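Local structure of protein-glutamine gamma-glutamyltransferase (Pagrus major, 1G0D) at residues 222-227 with 273-278; 230-235 with 253-258; 70-75 with 80-85; 38-43 with 128-133; 62-67 with 191-196. The protein probably catalyses the calcium-dependent cross-linking of proteins, joining peptide-bound glutamines to lysines or to other primary amines. One frame throughout, in Å; residues are numbered along the deposited sequence.

Interaction 1: residues 222-227 with 273-278; sequences MVNSNG and WVFAAV
V223 and F275 bring the two backbones to 6.1 Å, CA to CA, where helix 212-223 meets helix 272-286. No hydrogen bond joins the segments. V223 CG1 lies 3.5 Å from the backbone O of F275; side chains make the rest. N224 lies flat on one face of the F275 ring. Its CB stands over the ring centre, 3.7 Å from the centroid and 8° off the ring normal, a CH-pi contact. Its amide is stacked almost parallel to the ring, the planes 13° apart, with CG 3.4 Å from F275 CZ. N224 CG is anti to the backbone N (chi1 173°), which carries the amide over the CZ end of the ring. There ND2 is bonded to the backbone O of L232. V223 CG1 also meets the base of the F275 side chain, CB, at 3.8 Å, and V278 CG1 more loosely at 4.4 Å. With an alanine in place of F275, the N224 amide would probably lose the ring it lies on, leaving a gap beside V223. The F275 side chain is about 5 Å from that of the active-site C272. A helix beginning at the nucleophilic cysteine is a hallmark of the papain-like transglutaminase core.

Interaction 2: residues 230-235 with 253-258; sequences GVLTGR and VPILQQ
I255 meets V231 and L232 together through one methyl group. Its CG2 lies 3.7 Å from V231 CG1 and also 3.7 Å from L232 CD2. No hydrogen bond links the segments. Both side chains cross that of I255 at about a right angle, so the branches touch at methyls and do not lie alongside. The I255 torsion (chi1 -70°) leaves CG2 anti to the backbone N and turns it to V231 and L232, while CG1 is anti to the carbonyl carbon. V231 points its CB toward the helix, and its CG1 also reaches L256 CD2 at 4.1 Å. L232 starts off to one side, but its end swings closer; besides CD2, its CG is 3.9 Å from I255 CG2. The segments join strand 232-234 to helix 253-261 in the catalytic core of the papain-like transglutaminase fold. Helix 272-286 completes this buried apolar layer: V274 touches both L232 and I255, and V278 also packs on I255. V184 of helix 184-193 lies against L256. The backbone of V231, just before the strand, is bonded instead to M222 and V267.

Interaction 3: residues 70-75 with 80-85; sequences IKVQKE and DKWWFN
Q73 and W83 form a single beta bridge, with their CA atoms 4.2 Å apart. Two backbone bonds flank it. Q73 N gives its hydrogen to W82 O at 3.2 Å, from above the carbonyl plane. F84 N gives its hydrogen to Q73 O at 3.1 Å, with an N-H...O angle of 154°. Q73 NE2 also reaches W82 O, but its position is doubtful; Q73 OE1 has a weak bond to A78 N. N85 ND2 donates to E75 OE2 at 3.2 Å. This bond is fairly straight, 162°, lies in the N85 amide plane and meets OE2 nearly along its C-O axis. N85 OD1 is satisfied by Q87 NE2. K74 CD lies 3.7 Å from F84 CZ; its NZ forms a salt bridge to E57 and bonds to L56 O. Replacing E75 by an alanine would probably leave N85 ND2 without its carboxylate partner and take a neighbour from W83 CZ3. V72 CG2 packs on W82 CB at 3.9 Å, and I70 touches the indole. The chain here passes between the two sheets of the N-terminal beta-sandwich. This chemistry implies a crossover pinned by backbone bonds, with V72, W82 and F84 buried and polar side chains at the margin.

Interaction 4: residues 38-43 with 128-133; sequences QPFSIT and ISFHML
F40 and F130 both set CG between the backbone N and the carbonyl carbon, with chi1 56° and 64°. From facing strands, this directs the two rings at each other. The strands belong to the two sheets of the immunoglobulin-like N-terminal beta-sandwich: F40 sits on strand 40-46 of one sheet, F130 on strand 121-133 of the other. The CA atoms of F40 and F130 are 10.9 Å apart, so these two segments meet through side chains alone and no hydrogen bond crosses between them. The rings make an edge-to-face pair. F40 turns its edge to the face of F130, with centroids 5.1 Å apart and planes at 58°, somewhat short of an ideal T. The side chains cross at about a right angle, and F40 leads with the far end of its ring.

On both flanks I42 with I128, and M132 with F40, come near without touching. Other residues complete the buried layer. L97 and V34 touch F40, L110 touches I42 and I128, and the ring of Y108 meets that of F130. W82 comes against M132. The contact is thus part of the apolar filling between the sheets. Its touching point is narrow: a single carbon of F40 meets F130 away from the ring centre, toward the rim. F40 CZ lies 3.8 Å from F130 CZ, with F130 CE1 at 4.0 Å and CE2 at 4.1 Å.

Interaction 5: residues 62-67 with 191-196; sequences LGKRDE and VLDNSP
K64 and D193 form a salt bridge between two parts of the fold. K64 sits in the turn of the beta hairpin made by strands 55-62 and 68-72 of the N-terminal beta-sandwich. D193 is in the last turn of helix 184-193 in the catalytic core. The lysine leaves its backbone with CB pointing to the helix. CB, CG and CD serve as a spacer and stay clear of D193. The chain is bent at chi2 (60°) and again farther out, so it is not fully extended. CE is the first atom to come near, 3.5 Å from D193 OD1. NZ then makes the contact proper, a charged hydrogen bond of 2.7 Å to D193 OD1. It arrives from above the carboxylate plane, 64° out of it. The grip is one-sided: NZ is 3.4 Å from D193 OD2, and that oxygen is taken by R209 in a second salt bridge. D193 is thus shared by two cations, which probably stabilises its negative charge.

The lysine stands in a tight turn. D66 N bonds to G63 O, closing a beta turn with K64 and R65 in the middle. E67 folds back over this turn. Its OE2 accepts the backbone N of R65 at 2.7 Å, on the syn side of the carboxylate.

Interactions 1 and 2 form one continuous patch of the catalytic core, their centres about 8 Å apart. V223 O lies 2.9 Å from L232 N, a probable hydrogen bond, and F275 CD1 packs on L232 CD1 at 3.6 Å. In interaction 2 the L232 side chain is about 10 Å from that of C272, farther than F275, which it touches. Interactions 3 and 4 share the filling of the N-terminal sandwich: W82 CZ3 is 3.8 Å from F40 CE1. Their centres lie about 38 and 31 Å from that of interaction 1. Interaction 5 spans the two regions; on its core side V191 CG1 is 3.6 Å from M222 CB. Interactions 3, 4 and 5 are away from the annotated sites.

Interaction 1: residues 222-227 with 273-278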
# COMPACT_ATOMS: atom_id res chain seq x y z
N MET A 222 8.16 -0.21 10.63
CA MET A 222 7.64 0.93 11.38
C MET A 222 6.20 1.34 11.08
O MET A 222 5.55 2.01 11.91
CB MET A 222 8.55 2.13 11.18
CG MET A 222 9.91 1.94 11.81
SD MET A 222 9.88 2.39 13.55
CE MET A 222 8.78 3.91 13.47
N VAL A 223 5.70 0.96 9.91
CA VAL A 223 4.34 1.33 9.52
C VAL A 223 3.28 0.84 10.48
O VAL A 223 2.34 1.58 10.79
CB VAL A 223 4.01 0.86 8.11
CG1 VAL A 223 2.56 1.22 7.74
CG2 VAL A 223 4.97 1.52 7.16
N ASN A 224 3.40 -0.38 10.96
CA ASN A 224 2.43 -0.87 11.90
C ASN A 224 2.99 -1.74 13.00
O ASN A 224 2.76 -1.48 14.17
CB ASN A 224 1.32 -1.62 11.19
CG ASN A 224 0.35 -2.28 12.15
OD1 ASN A 224 0.02 -3.45 12.02
ND2 ASN A 224 -0.11 -1.52 13.12
N SER A 225 3.74 -2.76 12.65
CA SER A 225 4.25 -3.68 13.65
C SER A 225 4.88 -3.05 14.89
O SER A 225 4.72 -3.60 15.99
CB SER A 225 5.23 -4.68 13.03
OG SER A 225 6.54 -4.17 13.06
N ASN A 226 5.60 -1.94 14.74
CA ASN A 226 6.23 -1.31 15.90
C ASN A 226 5.17 -0.61 16.71
O ASN A 226 4.62 0.42 16.30
CB ASN A 226 7.32 -0.33 15.48
CG ASN A 226 7.96 0.36 16.65
OD1 ASN A 226 7.28 0.93 17.51
ND2 ASN A 226 9.29 0.31 16.71
N GLY A 227 4.89 -1.18 17.89
CA GLY A 227 3.86 -0.68 18.78
C GLY A 227 4.03 0.64 19.53
O GLY A 227 3.03 1.32 19.80
N TRP A 273 -4.59 -2.51 3.61
CA TRP A 273 -4.32 -1.61 2.47
C TRP A 273 -3.88 -0.17 2.87
O TRP A 273 -3.24 0.52 2.07
CB TRP A 273 -5.53 -1.54 1.50
CG TRP A 273 -6.58 -0.70 2.04
CD1 TRP A 273 -6.72 0.65 1.89
CD2 TRP A 273 -7.58 -1.10 2.98
NE1 TRP A 273 -7.74 1.11 2.68
CE2 TRP A 273 -8.29 0.05 3.36
CE3 TRP A 273 -7.95 -2.34 3.54
CZ2 TRP A 273 -9.34 0.01 4.28
CZ3 TRP A 273 -8.98 -2.38 4.44
CH2 TRP A 273 -9.67 -1.21 4.81
N VAL A 274 -4.20 0.29 4.08
CA VAL A 274 -3.76 1.61 4.54
C VAL A 274 -2.25 1.60 4.95
O VAL A 274 -1.57 2.63 4.85
CB VAL A 274 -4.55 2.07 5.78
CG1 VAL A 274 -4.06 3.41 6.21
CG2 VAL A 274 -5.97 2.19 5.45
N PHE A 275 -1.76 0.43 5.39
CA PHE A 275 -0.36 0.22 5.79
C PHE A 275 0.45 0.19 4.51
O PHE A 275 1.53 0.74 4.43
CB PHE A 275 -0.12 -1.16 6.43
CG PHE A 275 -0.80 -1.38 7.73
CD1 PHE A 275 -1.19 -0.31 8.53
CD2 PHE A 275 -1.15 -2.69 8.11
CE1 PHE A 275 -1.94 -0.53 9.67
CE2 PHE A 275 -1.91 -2.93 9.26
CZ PHE A 275 -2.31 -1.85 10.04
N ALA A 276 -0.05 -0.53 3.51
CA ALA A 276 0.64 -0.65 2.24
C ALA A 276 0.75 0.72 1.55
O ALA A 276 1.86 1.10 1.14
CB ALA A 276 -0.07 -1.64 1.36
N ALA A 277 -0.36 1.44 1.43
CA ALA A 277 -0.37 2.78 0.83
C ALA A 277 0.59 3.69 1.55
O ALA A 277 1.34 4.37 0.91
CB ALA A 277 -1.69 3.36 0.90
N VAL A 278 0.57 3.72 2.88
CA VAL A 278 1.51 4.58 3.62
C VAL A 278 2.96 4.10 3.39
O VAL A 278 3.89 4.90 3.36
CB VAL A 278 1.19 4.57 5.15
CG1 VAL A 278 2.26 5.23 5.96
CG2 VAL A 278 -0.10 5.25 5.39

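Interaction 2: residues 230-235 with 253-258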
# COMPACT_ATOMS: atom_id res chain seq x y z
N GLY A 230 5.40 3.07 16.04
CA GLY A 230 4.98 2.75 14.69
C GLY A 230 4.17 3.88 14.13
O GLY A 230 3.83 4.79 14.87
N VAL A 231 3.84 3.83 12.85
CA VAL A 231 3.07 4.93 12.30
C VAL A 231 1.58 4.79 12.50
O VAL A 231 0.89 5.79 12.72
CB VAL A 231 3.37 5.10 10.81
CG1 VAL A 231 2.38 6.16 10.12
CG2 VAL A 231 4.78 5.49 10.69
N LEU A 232 1.09 3.56 12.42
CA LEU A 232 -0.34 3.32 12.58
C LEU A 232 -0.65 2.22 13.57
O LEU A 232 0.14 1.30 13.78
CB LEU A 232 -0.95 2.90 11.25
CG LEU A 232 -1.23 3.94 10.18
CD1 LEU A 232 -1.27 3.26 8.82
CD2 LEU A 232 -2.55 4.66 10.49
N THR A 233 -1.83 2.31 14.15
CA THR A 233 -2.32 1.33 15.08
C THR A 233 -3.34 0.52 14.27
O THR A 233 -4.19 1.08 13.57
CB THR A 233 -3.01 2.05 16.27
OG1 THR A 233 -2.01 2.59 17.14
CG2 THR A 233 -3.87 1.10 17.06
N GLY A 234 -3.25 -0.81 14.32
CA GLY A 234 -4.21 -1.59 13.57
C GLY A 234 -5.44 -1.92 14.39
O GLY A 234 -5.35 -2.20 15.59
N ARG A 235 -6.61 -1.87 13.76
CA ARG A 235 -7.87 -2.22 14.40
C ARG A 235 -8.63 -2.97 13.32
O ARG A 235 -9.09 -2.38 12.35
CB ARG A 235 -8.67 -1.00 14.79
CG ARG A 235 -9.98 -1.34 15.50
CD ARG A 235 -9.71 -1.42 16.99
NE ARG A 235 -10.75 -0.80 17.77
CZ ARG A 235 -10.56 -0.28 18.99
NH1 ARG A 235 -11.58 0.27 19.62
NH2 ARG A 235 -9.37 -0.32 19.56
N VAL A 253 -0.64 11.27 3.40
CA VAL A 253 -0.11 12.46 4.08
C VAL A 253 -0.78 12.84 5.43
O VAL A 253 -0.10 13.30 6.35
CB VAL A 253 -0.17 13.68 3.13
CG1 VAL A 253 0.34 14.90 3.84
CG2 VAL A 253 0.64 13.42 1.89
N PRO A 254 -2.11 12.71 5.56
CA PRO A 254 -2.73 13.06 6.85
C PRO A 254 -2.33 12.16 8.00
O PRO A 254 -2.25 12.59 9.15
CB PRO A 254 -4.22 13.02 6.55
CG PRO A 254 -4.33 13.13 5.06
CD PRO A 254 -3.14 12.35 4.56
N ILE A 255 -2.06 10.90 7.70
CA ILE A 255 -1.62 9.95 8.71
C ILE A 255 -0.20 10.32 9.15
O ILE A 255 0.11 10.34 10.34
CB ILE A 255 -1.58 8.53 8.13
CG1 ILE A 255 -2.99 8.04 7.87
CG2 ILE A 255 -0.81 7.64 9.03
CD1 ILE A 255 -3.03 6.91 6.90
N LEU A 256 0.67 10.60 8.18
CA LEU A 256 2.06 10.97 8.47
C LEU A 256 2.17 12.31 9.20
O LEU A 256 2.91 12.43 10.18
CB LEU A 256 2.90 11.00 7.18
CG LEU A 256 3.09 9.68 6.40
CD1 LEU A 256 3.82 9.93 5.08
CD2 LEU A 256 3.89 8.71 7.23
N GLN A 257 1.42 13.33 8.78
CA GLN A 257 1.53 14.60 9.49
C GLN A 257 1.03 14.43 10.93
O GLN A 257 1.61 14.99 11.86
CB GLN A 257 0.76 15.71 8.76
CG GLN A 257 1.19 16.01 7.31
CD GLN A 257 2.56 16.74 7.16
OE1 GLN A 257 3.31 16.91 8.13
NE2 GLN A 257 2.89 17.16 5.92
N GLN A 258 -0.01 13.62 11.11
CA GLN A 258 -0.59 13.37 12.43
C GLN A 258 0.38 12.64 13.36
O GLN A 258 0.52 13.00 14.52
CB GLN A 258 -1.87 12.56 12.27
CG GLN A 258 -2.71 12.46 13.52
CD GLN A 258 -4.08 11.76 13.30
OE1 GLN A 258 -4.43 10.83 14.04
NE2 GLN A 258 -4.85 12.22 12.28

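Interaction 3: residues 70-75 with 80-85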
# COMPACT_ATOMS: atom_id res chain seq x y z
N ILE A 70 32.33 12.31 6.52
CA ILE A 70 33.04 11.95 5.33
C ILE A 70 33.88 13.09 4.83
O ILE A 70 33.37 14.19 4.65
CB ILE A 70 32.02 11.57 4.24
CG1 ILE A 70 31.11 10.46 4.78
CG2 ILE A 70 32.70 11.11 2.99
CD1 ILE A 70 29.86 10.22 3.96
N LYS A 71 35.16 12.84 4.61
CA LYS A 71 36.04 13.86 4.05
C LYS A 71 36.02 13.60 2.56
O LYS A 71 36.51 12.58 2.12
CB LYS A 71 37.47 13.72 4.58
CG LYS A 71 37.60 14.14 6.05
CD LYS A 71 38.98 13.86 6.67
CE LYS A 71 38.97 12.70 7.70
NZ LYS A 71 37.88 12.81 8.73
N VAL A 72 35.43 14.51 1.80
CA VAL A 72 35.33 14.36 0.35
C VAL A 72 36.67 14.60 -0.44
O VAL A 72 37.31 15.65 -0.30
CB VAL A 72 34.23 15.31 -0.16
CG1 VAL A 72 34.07 15.21 -1.64
CG2 VAL A 72 32.93 14.94 0.51
N GLN A 73 37.06 13.60 -1.25
CA GLN A 73 38.27 13.63 -2.09
C GLN A 73 38.42 14.84 -3.00
O GLN A 73 37.44 15.43 -3.42
CB GLN A 73 38.31 12.40 -2.98
CG GLN A 73 38.59 11.07 -2.30
CD GLN A 73 38.39 9.91 -3.28
OE1 GLN A 73 39.23 9.02 -3.41
NE2 GLN A 73 37.26 9.93 -3.99
N LYS A 74 39.66 15.16 -3.36
CA LYS A 74 39.95 16.32 -4.19
C LYS A 74 39.73 16.13 -5.68
O LYS A 74 39.57 17.12 -6.42
CB LYS A 74 41.37 16.82 -3.94
CG LYS A 74 41.48 18.37 -3.93
CD LYS A 74 41.05 18.97 -2.59
CE LYS A 74 42.01 18.60 -1.46
NZ LYS A 74 41.59 19.25 -0.18
N GLU A 75 39.75 14.89 -6.13
CA GLU A 75 39.47 14.62 -7.52
C GLU A 75 39.37 13.14 -7.82
O GLU A 75 38.94 12.37 -6.96
CB GLU A 75 40.50 15.29 -8.42
CG GLU A 75 39.96 16.52 -9.20
CD GLU A 75 39.05 16.17 -10.39
OE1 GLU A 75 39.03 14.99 -10.81
OE2 GLU A 75 38.34 17.05 -10.92
N ASP A 80 33.08 4.35 -5.27
CA ASP A 80 32.19 4.37 -4.15
C ASP A 80 32.72 5.45 -3.19
O ASP A 80 32.32 5.54 -2.02
CB ASP A 80 32.10 2.98 -3.52
CG ASP A 80 33.25 2.69 -2.57
OD1 ASP A 80 34.43 2.88 -2.95
OD2 ASP A 80 32.96 2.25 -1.43
N LYS A 81 33.60 6.31 -3.71
CA LYS A 81 34.17 7.39 -2.92
C LYS A 81 33.56 8.72 -3.31
O LYS A 81 33.37 8.98 -4.49
CB LYS A 81 35.67 7.48 -3.16
CG LYS A 81 36.54 6.65 -2.22
CD LYS A 81 36.06 6.67 -0.76
CE LYS A 81 36.11 5.28 -0.07
NZ LYS A 81 34.82 4.50 -0.11
N TRP A 82 33.26 9.56 -2.33
CA TRP A 82 32.72 10.90 -2.58
C TRP A 82 33.91 11.75 -3.09
O TRP A 82 35.03 11.56 -2.65
CB TRP A 82 32.23 11.54 -1.28
CG TRP A 82 30.79 11.35 -0.89
CD1 TRP A 82 30.28 10.34 -0.11
CD2 TRP A 82 29.71 12.26 -1.12
NE1 TRP A 82 28.95 10.57 0.16
CE2 TRP A 82 28.57 11.74 -0.44
CE3 TRP A 82 29.58 13.47 -1.82
CZ2 TRP A 82 27.33 12.38 -0.45
CZ3 TRP A 82 28.35 14.11 -1.83
CH2 TRP A 82 27.23 13.56 -1.14
N TRP A 83 33.68 12.68 -4.01
CA TRP A 83 34.77 13.55 -4.47
C TRP A 83 34.21 14.77 -5.17
O TRP A 83 33.05 14.78 -5.58
CB TRP A 83 35.73 12.81 -5.40
CG TRP A 83 35.14 12.38 -6.70
CD1 TRP A 83 34.46 11.21 -6.96
CD2 TRP A 83 35.20 13.10 -7.93
NE1 TRP A 83 34.11 11.16 -8.29
CE2 TRP A 83 34.55 12.30 -8.91
CE3 TRP A 83 35.74 14.33 -8.32
CZ2 TRP A 83 34.43 12.69 -10.25
CZ3 TRP A 83 35.63 14.71 -9.65
CH2 TRP A 83 34.97 13.89 -10.60
N PHE A 84 35.03 15.81 -5.28
CA PHE A 84 34.56 17.03 -5.92
C PHE A 84 35.51 17.62 -6.93
O PHE A 84 36.69 17.34 -6.94
CB PHE A 84 34.22 18.10 -4.85
CG PHE A 84 35.43 18.80 -4.24
CD1 PHE A 84 35.75 20.10 -4.62
CD2 PHE A 84 36.20 18.18 -3.25
CE1 PHE A 84 36.81 20.76 -4.03
CE2 PHE A 84 37.27 18.84 -2.65
CZ PHE A 84 37.57 20.14 -3.04
N ASN A 85 34.98 18.44 -7.79
CA ASN A 85 35.81 19.08 -8.77
C ASN A 85 35.56 20.56 -8.51
O ASN A 85 34.43 20.98 -8.28
CB ASN A 85 35.36 18.65 -10.16
CG ASN A 85 35.60 19.69 -11.21
OD1 ASN A 85 34.73 20.54 -11.49
ND2 ASN A 85 36.78 19.64 -11.83

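Interaction 4: residues 38-43 with 128-133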
# COMPACT_ATOMS: atom_id res chain seq x y z
N GLN A 38 24.70 10.79 -8.66
CA GLN A 38 24.53 11.88 -9.64
C GLN A 38 25.16 13.16 -9.05
O GLN A 38 24.84 13.57 -7.94
CB GLN A 38 23.04 12.08 -9.90
CG GLN A 38 22.70 13.06 -10.99
CD GLN A 38 21.21 13.22 -11.18
OE1 GLN A 38 20.46 12.26 -11.07
NE2 GLN A 38 20.76 14.46 -11.47
N PRO A 39 26.03 13.83 -9.81
CA PRO A 39 26.67 15.04 -9.31
C PRO A 39 25.79 16.25 -9.13
O PRO A 39 24.75 16.36 -9.77
CB PRO A 39 27.75 15.31 -10.34
CG PRO A 39 27.15 14.80 -11.60
CD PRO A 39 26.42 13.54 -11.19
N PHE A 40 26.19 17.14 -8.23
CA PHE A 40 25.45 18.37 -8.02
C PHE A 40 26.43 19.56 -7.92
O PHE A 40 27.55 19.38 -7.47
CB PHE A 40 24.47 18.26 -6.82
CG PHE A 40 25.08 17.85 -5.48
CD1 PHE A 40 25.34 16.52 -5.17
CD2 PHE A 40 25.33 18.82 -4.49
CE1 PHE A 40 25.85 16.16 -3.90
CE2 PHE A 40 25.83 18.46 -3.24
CZ PHE A 40 26.09 17.13 -2.95
N SER A 41 26.04 20.75 -8.39
CA SER A 41 26.95 21.91 -8.36
C SER A 41 26.45 23.08 -7.53
O SER A 41 25.34 23.55 -7.72
CB SER A 41 27.22 22.42 -9.76
OG SER A 41 27.59 21.36 -10.59
N ILE A 42 27.31 23.56 -6.65
CA ILE A 42 26.98 24.66 -5.77
C ILE A 42 28.08 25.68 -5.97
O ILE A 42 29.10 25.36 -6.56
CB ILE A 42 26.93 24.16 -4.28
CG1 ILE A 42 28.32 23.71 -3.81
CG2 ILE A 42 25.95 22.94 -4.16
CD1 ILE A 42 28.51 23.69 -2.29
N THR A 43 27.90 26.91 -5.50
CA THR A 43 28.94 27.92 -5.67
C THR A 43 29.35 28.60 -4.37
O THR A 43 28.56 28.71 -3.45
CB THR A 43 28.49 29.04 -6.59
OG1 THR A 43 27.12 29.36 -6.32
CG2 THR A 43 28.67 28.62 -8.02
N ILE A 128 26.08 24.30 5.08
CA ILE A 128 24.77 24.20 4.46
C ILE A 128 24.38 22.75 4.40
O ILE A 128 25.21 21.88 4.23
CB ILE A 128 24.74 24.74 3.05
CG1 ILE A 128 25.71 23.98 2.16
CG2 ILE A 128 25.05 26.22 3.09
CD1 ILE A 128 25.14 23.69 0.87
N SER A 129 23.10 22.49 4.54
CA SER A 129 22.68 21.10 4.53
C SER A 129 21.89 20.74 3.29
O SER A 129 21.42 21.60 2.55
CB SER A 129 21.87 20.82 5.78
OG SER A 129 20.59 21.38 5.63
N PHE A 130 21.78 19.44 3.07
CA PHE A 130 21.04 18.94 1.93
C PHE A 130 20.58 17.51 2.25
O PHE A 130 21.07 16.89 3.21
CB PHE A 130 21.90 19.01 0.64
CG PHE A 130 23.15 18.13 0.65
CD1 PHE A 130 23.07 16.77 0.32
CD2 PHE A 130 24.38 18.66 1.02
CE1 PHE A 130 24.19 15.96 0.36
CE2 PHE A 130 25.50 17.85 1.06
CZ PHE A 130 25.41 16.49 0.74
N HIS A 131 19.62 17.01 1.49
CA HIS A 131 19.12 15.66 1.70
C HIS A 131 19.48 14.77 0.55
O HIS A 131 19.55 15.20 -0.59
CB HIS A 131 17.62 15.70 1.84
CG HIS A 131 17.15 16.22 3.16
ND1 HIS A 131 16.86 17.54 3.37
CD2 HIS A 131 16.87 15.57 4.31
CE1 HIS A 131 16.41 17.70 4.61
NE2 HIS A 131 16.41 16.52 5.20
N MET A 132 19.71 13.50 0.83
CA MET A 132 20.09 12.56 -0.20
C MET A 132 19.11 11.38 -0.24
O MET A 132 18.87 10.73 0.78
CB MET A 132 21.50 12.05 0.08
CG MET A 132 21.95 10.98 -0.88
SD MET A 132 22.73 11.69 -2.35
CE MET A 132 24.27 12.28 -1.67
N LEU A 133 18.57 11.11 -1.43
CA LEU A 133 17.61 10.03 -1.67
C LEU A 133 18.21 8.92 -2.59
O LEU A 133 19.31 9.04 -3.09
CB LEU A 133 16.37 10.60 -2.36
CG LEU A 133 15.39 11.57 -1.69
CD1 LEU A 133 15.77 11.90 -0.27
CD2 LEU A 133 15.34 12.77 -2.52

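Interaction 5: residues 62-67 with 191-196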
# COMPACT_ATOMS: atom_id res chain seq x y z
N LEU A 62 26.96 13.61 8.87
CA LEU A 62 25.68 12.90 8.90
C LEU A 62 25.35 12.54 10.37
O LEU A 62 26.23 12.14 11.13
CB LEU A 62 25.79 11.61 8.07
CG LEU A 62 24.95 11.38 6.80
CD1 LEU A 62 24.86 9.90 6.54
CD2 LEU A 62 23.55 11.96 6.94
N GLY A 63 24.08 12.69 10.76
CA GLY A 63 23.71 12.32 12.11
C GLY A 63 23.65 13.51 13.01
O GLY A 63 24.45 14.44 12.87
N LYS A 64 22.70 13.46 13.95
CA LYS A 64 22.45 14.54 14.92
C LYS A 64 23.62 14.77 15.85
O LYS A 64 23.67 15.77 16.54
CB LYS A 64 21.20 14.26 15.77
CG LYS A 64 19.88 14.83 15.19
CD LYS A 64 19.55 14.24 13.78
CE LYS A 64 18.31 13.32 13.74
NZ LYS A 64 18.49 12.18 12.76
N ARG A 65 24.55 13.83 15.86
CA ARG A 65 25.73 13.92 16.69
C ARG A 65 26.94 13.51 15.88
O ARG A 65 27.85 12.90 16.41
CB ARG A 65 25.60 12.98 17.88
CG ARG A 65 24.76 13.54 19.01
CD ARG A 65 24.49 12.50 20.07
NE ARG A 65 23.66 11.42 19.55
CZ ARG A 65 24.13 10.34 18.93
NH1 ARG A 65 23.28 9.41 18.50
NH2 ARG A 65 25.45 10.17 18.75
N ASP A 66 26.94 13.84 14.60
CA ASP A 66 28.05 13.47 13.74
C ASP A 66 28.39 11.99 13.78
O ASP A 66 29.54 11.60 13.66
CB ASP A 66 29.29 14.26 14.11
CG ASP A 66 29.32 15.59 13.44
OD1 ASP A 66 28.26 16.27 13.44
OD2 ASP A 66 30.39 15.95 12.92
N GLU A 67 27.36 11.17 13.93
CA GLU A 67 27.55 9.73 13.94
C GLU A 67 28.46 9.36 12.73
O GLU A 67 29.23 8.39 12.78
CB GLU A 67 26.17 9.05 13.83
CG GLU A 67 25.36 9.00 15.14
CD GLU A 67 24.32 10.12 15.25
OE1 GLU A 67 23.15 9.85 15.59
OE2 GLU A 67 24.67 11.29 15.00
N VAL A 191 10.78 8.74 10.45
CA VAL A 191 10.35 7.38 10.69
C VAL A 191 11.62 6.53 10.81
O VAL A 191 11.69 5.60 11.60
CB VAL A 191 9.51 6.84 9.49
CG1 VAL A 191 9.18 5.37 9.70
CG2 VAL A 191 8.22 7.65 9.36
N LEU A 192 12.65 6.86 10.03
CA LEU A 192 13.88 6.08 10.08
C LEU A 192 14.61 6.41 11.37
O LEU A 192 15.30 5.55 11.95
CB LEU A 192 14.76 6.42 8.86
CG LEU A 192 14.53 5.76 7.47
CD1 LEU A 192 15.49 6.33 6.42
CD2 LEU A 192 14.73 4.24 7.58
N ASP A 193 14.43 7.64 11.86
CA ASP A 193 15.12 8.10 13.08
C ASP A 193 14.53 7.62 14.40
O ASP A 193 15.18 7.70 15.44
CB ASP A 193 15.16 9.63 13.13
CG ASP A 193 16.08 10.24 12.08
OD1 ASP A 193 16.01 11.48 11.88
OD2 ASP A 193 16.87 9.50 11.45
N ASN A 194 13.30 7.12 14.35
CA ASN A 194 12.61 6.66 15.54
C ASN A 194 12.50 5.16 15.64
O ASN A 194 11.74 4.62 16.46
CB ASN A 194 11.21 7.27 15.58
CG ASN A 194 11.25 8.71 15.95
OD1 ASN A 194 11.39 9.02 17.12
ND2 ASN A 194 11.14 9.60 14.98
N SER A 195 13.25 4.48 14.79
CA SER A 195 13.20 3.05 14.81
C SER A 195 14.10 2.52 15.91
O SER A 195 15.03 3.19 16.35
CB SER A 195 13.60 2.46 13.45
OG SER A 195 15.01 2.45 13.23
N PRO A 196 13.82 1.32 16.37
CA PRO A 196 14.60 0.68 17.43
C PRO A 196 16.09 0.75 17.20
O PRO A 196 16.87 1.05 18.11
CB PRO A 196 14.11 -0.76 17.41
CG PRO A 196 12.67 -0.61 16.96
CD PRO A 196 12.66 0.50 15.97